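Side-chain contacts in uncharacterized hypothetical protein (Parabacteroides merdae, PDB 4EI0), which is of unknown function, a member of the DUF4466 family from a gut bacterium, built largely of antiparallel beta sheets: residues A181-Q184 with L189-K192; E260-S265 with K288-V293. All coordinates share one frame; numbering follows the deposited sequence.

Contact 1 and contact 2 lie in series along the chain, with centres 25 Å apart and nearest atoms about 9 Å apart, so they do not touch. Contact 1 sits on the way from strand 176-178 to strand 195-199 and is apolar, leucine against leucine and alanine, about 27 Å from the centre of the chain. Contact 2 lies nearer that centre, about 18 Å from it, where an arginine of strand 289-299 meets the end of helix 256-261. The two regions share a neighbourhood: Ser167 hydrogen-bonds Lys192 O, and next to it in the chain Phe168 packs on Val293. No active site or ligand is known to which either contact could be related.

Contact 1: residues A181-Q184 with L189-K192; sequences ADLQ and LAAK
Leu189 reaches back to the helix at two points. Its CB lies 3.8 Å from Leu183 CD1, and its CD1 branch comes over the backbone of Asp182, 3.8 Å from Asp182 O and 3.9 Å from Asp182 CB. The chi1 of -65° sets Leu189 CG beside its own backbone N, and from there the CD1 branch extends to the helix. The two leucines slant across one another instead of running alongside, and both also lean on Tyr178 of the preceding strand. Asp182 offers only its backbone and CB to this contact; its carboxylate is turned to other work, with OD2 accepting from the backbone N of Ser179.

One residue on, the buried Ala190 takes the other branch of Leu183: CD2 ends 4.0 Å from Ala190 CB. Leu183 thus spreads its two methyls over consecutive residues of the turn. That turn is held by Lys192 N donating to Leu189 O at 2.9 Å, and Lys192 O is bonded in turn to Ser167 OG. The arrangement is a short helix folded against the turn that follows it, in a crossover connection between strands 176-178 and 195-199, which flank strand 165-167.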
ATOM      1  N   ALA B 181     -15.684  51.477 -15.245  1.00 59.72           N
ATOM      2  CA  ALA B 181     -15.349  52.250 -14.052  1.00 67.98           C
ATOM      3  C   ALA B 181     -13.865  52.516 -14.049  1.00 63.70           C
ATOM      4  O   ALA B 181     -13.444  53.620 -13.738  1.00 65.77           O
ATOM      5  CB  ALA B 181     -15.691  51.477 -12.804  1.00 54.40           C
ATOM      6  N   ASP B 182     -13.079  51.496 -14.404  1.00 61.88           N
ATOM      7  CA  ASP B 182     -11.612  51.648 -14.453  1.00 53.34           C
ATOM      8  C   ASP B 182     -11.220  52.776 -15.372  1.00 55.78           C
ATOM      9  O   ASP B 182     -10.442  53.657 -14.997  1.00 63.10           O
ATOM     10  CB  ASP B 182     -10.927  50.385 -14.874  1.00 63.03           C
ATOM     11  CG  ASP B 182     -11.105  49.253 -13.878  1.00 66.60           C
ATOM     12  OD1 ASP B 182     -11.197  49.496 -12.664  1.00 75.71           O
ATOM     13  OD2 ASP B 182     -11.173  48.090 -14.323  1.00 65.32           O
ATOM     14  N   LEU B 183     -11.824  52.808 -16.553  1.00 53.56           N
ATOM     15  CA  LEU B 183     -11.551  53.870 -17.499  1.00 58.37           C
ATOM     16  C   LEU B 183     -12.080  55.234 -17.090  1.00 62.40           C
ATOM     17  O   LEU B 183     -11.546  56.239 -17.552  1.00 62.27           O
ATOM     18  CB  LEU B 183     -12.033  53.503 -18.923  1.00 61.18           C
ATOM     19  CG  LEU B 183     -11.001  52.742 -19.777  1.00 64.55           C
ATOM     20  CD1 LEU B 183     -10.615  51.419 -19.133  1.00 51.67           C
ATOM     21  CD2 LEU B 183     -11.472  52.560 -21.203  1.00 62.04           C
ATOM     22  N   GLN B 184     -13.165  55.315 -16.305  1.00 67.25           N
ATOM     23  CA  GLN B 184     -13.671  56.643 -15.907  1.00 64.23           C
ATOM     24  C   GLN B 184     -12.660  57.306 -14.942  1.00 63.55           C
ATOM     25  O   GLN B 184     -12.389  58.527 -15.046  1.00 75.96           O
ATOM     26  CB  GLN B 184     -15.085  56.587 -15.284  1.00 65.58           C
ATOM     27  CG  GLN B 184     -15.663  57.991 -14.999  1.00 83.41           C
ATOM     28  CD  GLN B 184     -15.140  58.614 -13.701  1.00 92.25           C
ATOM     29  OE1 GLN B 184     -14.892  57.915 -12.712  1.00 98.13           O
ATOM     30  NE2 GLN B 184     -14.941  59.924 -13.711  1.00 96.41           N
ATOM     31  N   LEU B 189      -5.965  54.204 -19.235  1.00 57.72           N
ATOM     32  CA  LEU B 189      -6.034  52.780 -19.461  1.00 51.08           C
ATOM     33  C   LEU B 189      -6.534  52.455 -20.871  1.00 47.69           C
ATOM     34  O   LEU B 189      -6.189  51.393 -21.368  1.00 50.21           O
ATOM     35  CB  LEU B 189      -6.888  52.043 -18.410  1.00 57.27           C
ATOM     36  CG  LEU B 189      -6.341  52.065 -16.993  1.00 58.14           C
ATOM     37  CD1 LEU B 189      -7.472  51.589 -16.098  1.00 61.19           C
ATOM     38  CD2 LEU B 189      -5.090  51.179 -16.821  1.00 55.66           C
ATOM     39  N   ALA B 190      -7.338  53.310 -21.506  1.00 46.25           N
ATOM     40  CA  ALA B 190      -7.806  53.079 -22.879  1.00 55.69           C
ATOM     41  C   ALA B 190      -6.675  52.729 -23.871  1.00 51.54           C
ATOM     42  O   ALA B 190      -6.874  51.916 -24.764  1.00 54.48           O
ATOM     43  CB  ALA B 190      -8.634  54.247 -23.389  1.00 47.54           C
ATOM     44  N   ALA B 191      -5.487  53.287 -23.676  1.00 61.24           N
ATOM     45  CA  ALA B 191      -4.326  53.013 -24.541  1.00 57.83           C
ATOM     46  C   ALA B 191      -3.806  51.562 -24.446  1.00 54.13           C
ATOM     47  O   ALA B 191      -3.156  51.099 -25.339  1.00 65.98           O
ATOM     48  CB  ALA B 191      -3.230  54.025 -24.283  1.00 46.24           C
ATOM     49  N   LYS B 192      -4.093  50.860 -23.351  1.00 50.88           N
ATOM     50  CA  LYS B 192      -3.720  49.441 -23.138  1.00 54.08           C
ATOM     51  C   LYS B 192      -4.766  48.446 -23.685  1.00 44.42           C
ATOM     52  O   LYS B 192      -4.533  47.247 -23.636  1.00 50.52           O
ATOM     53  CB  LYS B 192      -3.590  49.143 -21.621  1.00 62.62           C
ATOM     54  CG  LYS B 192      -2.217  49.386 -21.057  1.00 66.06           C
ATOM     55  CD  LYS B 192      -2.243  49.705 -19.569  1.00 73.46           C
ATOM     56  CE  LYS B 192      -2.672  48.518 -18.761  1.00 59.60           C
ATOM     57  NZ  LYS B 192      -1.898  48.361 -17.506  1.00 52.97           N
TER

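Contact 2: residues E260-S265 with K288-V293; sequences ETIDMS and KYRAYV
Arg290 NH1 is drawn in among the backbone oxygens at the end of helix 256-261: Phe259 O takes a hydrogen bond from it, Ile262 O lies 3.2 Å from NH1, and Glu260 O stands farther off at 3.8 Å. Ile262 O approaches the guanidinium obliquely. Nearly straight at chi2 (175°) and chi3 (179°), the side chain carries its planar end across to the segment leaving the helix. A positive group here probably interacts favourably with the partial negative charge at the C-terminal end of the helix.

Two apolar groups close in on the same guanidinium. Ile262 CG2 presses on its NH1 side, 3.3 Å from NH1, a tight approach. Met264, a selenomethionine, folds back on itself at chi2 and chi3 and runs counter to the arginine chain, its CG lying off-centre over one face, 3.6 Å from NH2.

Strand 289-299 is the middle strand of a five-stranded antiparallel sheet, and Arg290 stands near its start; the segment leaving the helix lies against the sheet, with Ile262 touching Trp281 and Met264 reaching Ile235. Glu283, on adjacent strand 278-283, forms a salt bridge to Arg290 NE and helps fix the rotation of the guanidinium. Glu260 OE1 stays 6.1 Å from Arg290 NH1, its other oxygen, OE2, being bonded to Tyr310 OH. Beyond Ile262 the chain is braced by an Asx turn: Asp263 OD1 accepts from Ser265 N at 2.9 Å, and also from Ser265 OG through its syn lone pair.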
ATOM      1  N   GLU B 260       4.098  30.537 -32.587  1.00 50.22           N
ATOM      2  CA  GLU B 260       5.121  30.943 -33.546  1.00 58.07           C
ATOM      3  C   GLU B 260       4.679  30.736 -34.993  1.00 63.08           C
ATOM      4  O   GLU B 260       5.076  31.497 -35.852  1.00 64.65           O
ATOM      5  CB  GLU B 260       6.429  30.162 -33.337  1.00 64.27           C
ATOM      6  CG  GLU B 260       7.259  30.601 -32.136  1.00 58.79           C
ATOM      7  CD  GLU B 260       7.907  31.994 -32.298  1.00 69.87           C
ATOM      8  OE1 GLU B 260       7.861  32.578 -33.401  1.00 70.25           O
ATOM      9  OE2 GLU B 260       8.473  32.513 -31.297  1.00 73.68           O
ATOM     10  N   THR B 261       3.878  29.706 -35.254  1.00 60.37           N
ATOM     11  CA  THR B 261       3.592  29.264 -36.618  1.00 62.09           C
ATOM     12  C   THR B 261       2.132  29.535 -37.060  1.00 61.40           C
ATOM     13  O   THR B 261       1.822  29.319 -38.197  1.00 59.88           O
ATOM     14  CB  THR B 261       3.931  27.765 -36.819  1.00 64.82           C
ATOM     15  OG1 THR B 261       3.137  26.983 -35.943  1.00 66.30           O
ATOM     16  CG2 THR B 261       5.436  27.445 -36.572  1.00 59.92           C
ATOM     17  N   ILE B 262       1.245  30.041 -36.201  1.00 55.40           N
ATOM     18  CA  ILE B 262      -0.122  30.442 -36.654  1.00 51.17           C
ATOM     19  C   ILE B 262      -0.033  31.489 -37.786  1.00 53.33           C
ATOM     20  O   ILE B 262       0.755  32.449 -37.724  1.00 54.58           O
ATOM     21  CB  ILE B 262      -1.030  30.928 -35.471  1.00 60.92           C
ATOM     22  CG1 ILE B 262      -2.498  31.009 -35.897  1.00 67.74           C
ATOM     23  CG2 ILE B 262      -0.568  32.253 -34.870  1.00 48.93           C
ATOM     24  CD1 ILE B 262      -3.183  29.658 -35.885  1.00 61.53           C
ATOM     25  N   ASP B 263      -0.802  31.279 -38.852  1.00 65.83           N
ATOM     26  CA  ASP B 263      -0.849  32.224 -39.966  1.00 62.63           C
ATOM     27  C   ASP B 263      -1.901  33.263 -39.678  1.00 57.99           C
ATOM     28  O   ASP B 263      -3.091  32.925 -39.573  1.00 68.73           O
ATOM     29  CB  ASP B 263      -1.212  31.514 -41.266  1.00 71.50           C
ATOM     30  CG  ASP B 263      -1.124  32.430 -42.479  1.00 67.55           C
ATOM     31  OD1 ASP B 263      -0.875  33.639 -42.325  1.00 79.40           O
ATOM     32  OD2 ASP B 263      -1.276  31.921 -43.603  1.00 66.83           O
HETATM   33  N   MSE B 264      -1.470  34.511 -39.529  1.00 55.71           N
HETATM   34  CA  MSE B 264      -2.393  35.610 -39.222  1.00 57.01           C
HETATM   35  C   MSE B 264      -2.750  36.452 -40.436  1.00 57.90           C
HETATM   36  O   MSE B 264      -3.305  37.534 -40.266  1.00 64.69           O
HETATM   37  CB  MSE B 264      -1.826  36.534 -38.150  1.00 60.14           C
HETATM   38  CG  MSE B 264      -1.469  35.867 -36.829  1.00 69.37           C
HETATM   39 SE   MSE B 264      -2.975  35.283 -35.698  0.75 64.09          SE
HETATM   40  CE  MSE B 264      -4.119  36.926 -35.681  1.00 49.20           C
ATOM     41  N   SER B 265      -2.458  35.946 -41.645  1.00 59.84           N
ATOM     42  CA  SER B 265      -2.742  36.644 -42.913  1.00 65.40           C
ATOM     43  C   SER B 265      -4.207  36.901 -43.142  1.00 65.38           C
ATOM     44  O   SER B 265      -4.580  37.975 -43.577  1.00 72.32           O
ATOM     45  CB  SER B 265      -2.280  35.806 -44.121  1.00 65.01           C
ATOM     46  OG  SER B 265      -0.890  35.906 -44.283  1.00 79.83           O
ATOM     47  N   LYS B 288       3.705  42.521 -30.737  1.00 45.95           N
ATOM     48  CA  LYS B 288       4.434  42.149 -29.540  1.00 51.62           C
ATOM     49  C   LYS B 288       3.941  40.843 -28.931  1.00 47.41           C
ATOM     50  O   LYS B 288       4.749  40.009 -28.512  1.00 46.63           O
ATOM     51  CB  LYS B 288       4.358  43.277 -28.512  1.00 53.05           C
ATOM     52  CG  LYS B 288       5.228  43.094 -27.280  1.00 64.88           C
ATOM     53  CD  LYS B 288       5.760  44.438 -26.756  1.00 87.66           C
ATOM     54  CE  LYS B 288       6.677  44.301 -25.539  1.00 89.90           C
ATOM     55  NZ  LYS B 288       5.857  44.059 -24.315  1.00 78.67           N
ATOM     56  N   TYR B 289       2.630  40.647 -28.897  1.00 41.49           N
ATOM     57  CA  TYR B 289       2.056  39.443 -28.300  1.00 43.55           C
ATOM     58  C   TYR B 289       1.044  38.802 -29.262  1.00 41.93           C
ATOM     59  O   TYR B 289       0.363  39.502 -30.026  1.00 40.76           O
ATOM     60  CB  TYR B 289       1.335  39.780 -26.986  1.00 48.73           C
ATOM     61  CG  TYR B 289       2.181  40.271 -25.798  1.00 47.27           C
ATOM     62  CD1 TYR B 289       2.832  39.378 -24.951  1.00 45.03           C
ATOM     63  CD2 TYR B 289       2.276  41.636 -25.500  1.00 51.93           C
ATOM     64  CE1 TYR B 289       3.583  39.836 -23.867  1.00 49.19           C
ATOM     65  CE2 TYR B 289       3.030  42.103 -24.421  1.00 58.39           C
ATOM     66  CZ  TYR B 289       3.683  41.200 -23.610  1.00 48.18           C
ATOM     67  OH  TYR B 289       4.388  41.686 -22.546  1.00 78.14           O
ATOM     68  N   ARG B 290       0.974  37.469 -29.203  1.00 37.77           N
ATOM     69  CA  ARG B 290      -0.128  36.715 -29.730  1.00 39.05           C
ATOM     70  C   ARG B 290      -0.841  36.033 -28.601  1.00 45.14           C
ATOM     71  O   ARG B 290      -0.250  35.795 -27.551  1.00 42.54           O
ATOM     72  CB  ARG B 290       0.362  35.702 -30.723  1.00 42.31           C
ATOM     73  CG  ARG B 290       0.665  36.334 -32.043  1.00 49.56           C
ATOM     74  CD  ARG B 290       1.266  35.298 -32.972  1.00 49.63           C
ATOM     75  NE  ARG B 290       1.520  35.934 -34.229  1.00 47.79           N
ATOM     76  CZ  ARG B 290       1.951  35.301 -35.306  1.00 61.68           C
ATOM     77  NH1 ARG B 290       2.223  33.986 -35.316  1.00 62.75           N
ATOM     78  NH2 ARG B 290       2.118  36.018 -36.387  1.00 55.89           N
ATOM     79  N   ALA B 291      -2.118  35.739 -28.785  1.00 42.69           N
ATOM     80  CA  ALA B 291      -2.877  35.106 -27.695  1.00 39.57           C
ATOM     81  C   ALA B 291      -3.967  34.253 -28.314  1.00 43.57           C
ATOM     82  O   ALA B 291      -4.322  34.425 -29.497  1.00 40.93           O
ATOM     83  CB  ALA B 291      -3.487  36.165 -26.798  1.00 36.08           C
ATOM     84  N   TYR B 292      -4.518  33.359 -27.508  1.00 41.25           N
ATOM     85  CA  TYR B 292      -5.700  32.605 -27.879  1.00 37.26           C
ATOM     86  C   TYR B 292      -6.683  32.819 -26.750  1.00 34.89           C
ATOM     87  O   TYR B 292      -6.383  32.496 -25.572  1.00 38.65           O
ATOM     88  CB  TYR B 292      -5.390  31.090 -28.077  1.00 41.81           C
ATOM     89  CG  TYR B 292      -6.619  30.271 -28.400  1.00 43.84           C
ATOM     90  CD1 TYR B 292      -7.307  30.480 -29.589  1.00 44.45           C
ATOM     91  CD2 TYR B 292      -7.123  29.338 -27.523  1.00 41.31           C
ATOM     92  CE1 TYR B 292      -8.457  29.777 -29.906  1.00 47.07           C
ATOM     93  CE2 TYR B 292      -8.280  28.603 -27.845  1.00 45.13           C
ATOM     94  CZ  TYR B 292      -8.965  28.862 -29.004  1.00 46.49           C
ATOM     95  OH  TYR B 292     -10.091  28.136 -29.366  1.00 51.62           O
ATOM     96  N   VAL B 293      -7.842  33.367 -27.087  1.00 36.31           N
ATOM     97  CA  VAL B 293      -8.933  33.621 -26.151  1.00 40.31           C
ATOM     98  C   VAL B 293     -10.013  32.537 -26.351  1.00 48.42           C
ATOM     99  O   VAL B 293     -10.491  32.335 -27.460  1.00 45.77           O
ATOM    100  CB  VAL B 293      -9.549  34.987 -26.424  1.00 43.31           C
ATOM    101  CG1 VAL B 293     -10.665  35.276 -25.393  1.00 41.76           C
ATOM    102  CG2 VAL B 293      -8.451  36.043 -26.490  1.00 42.70           C
TER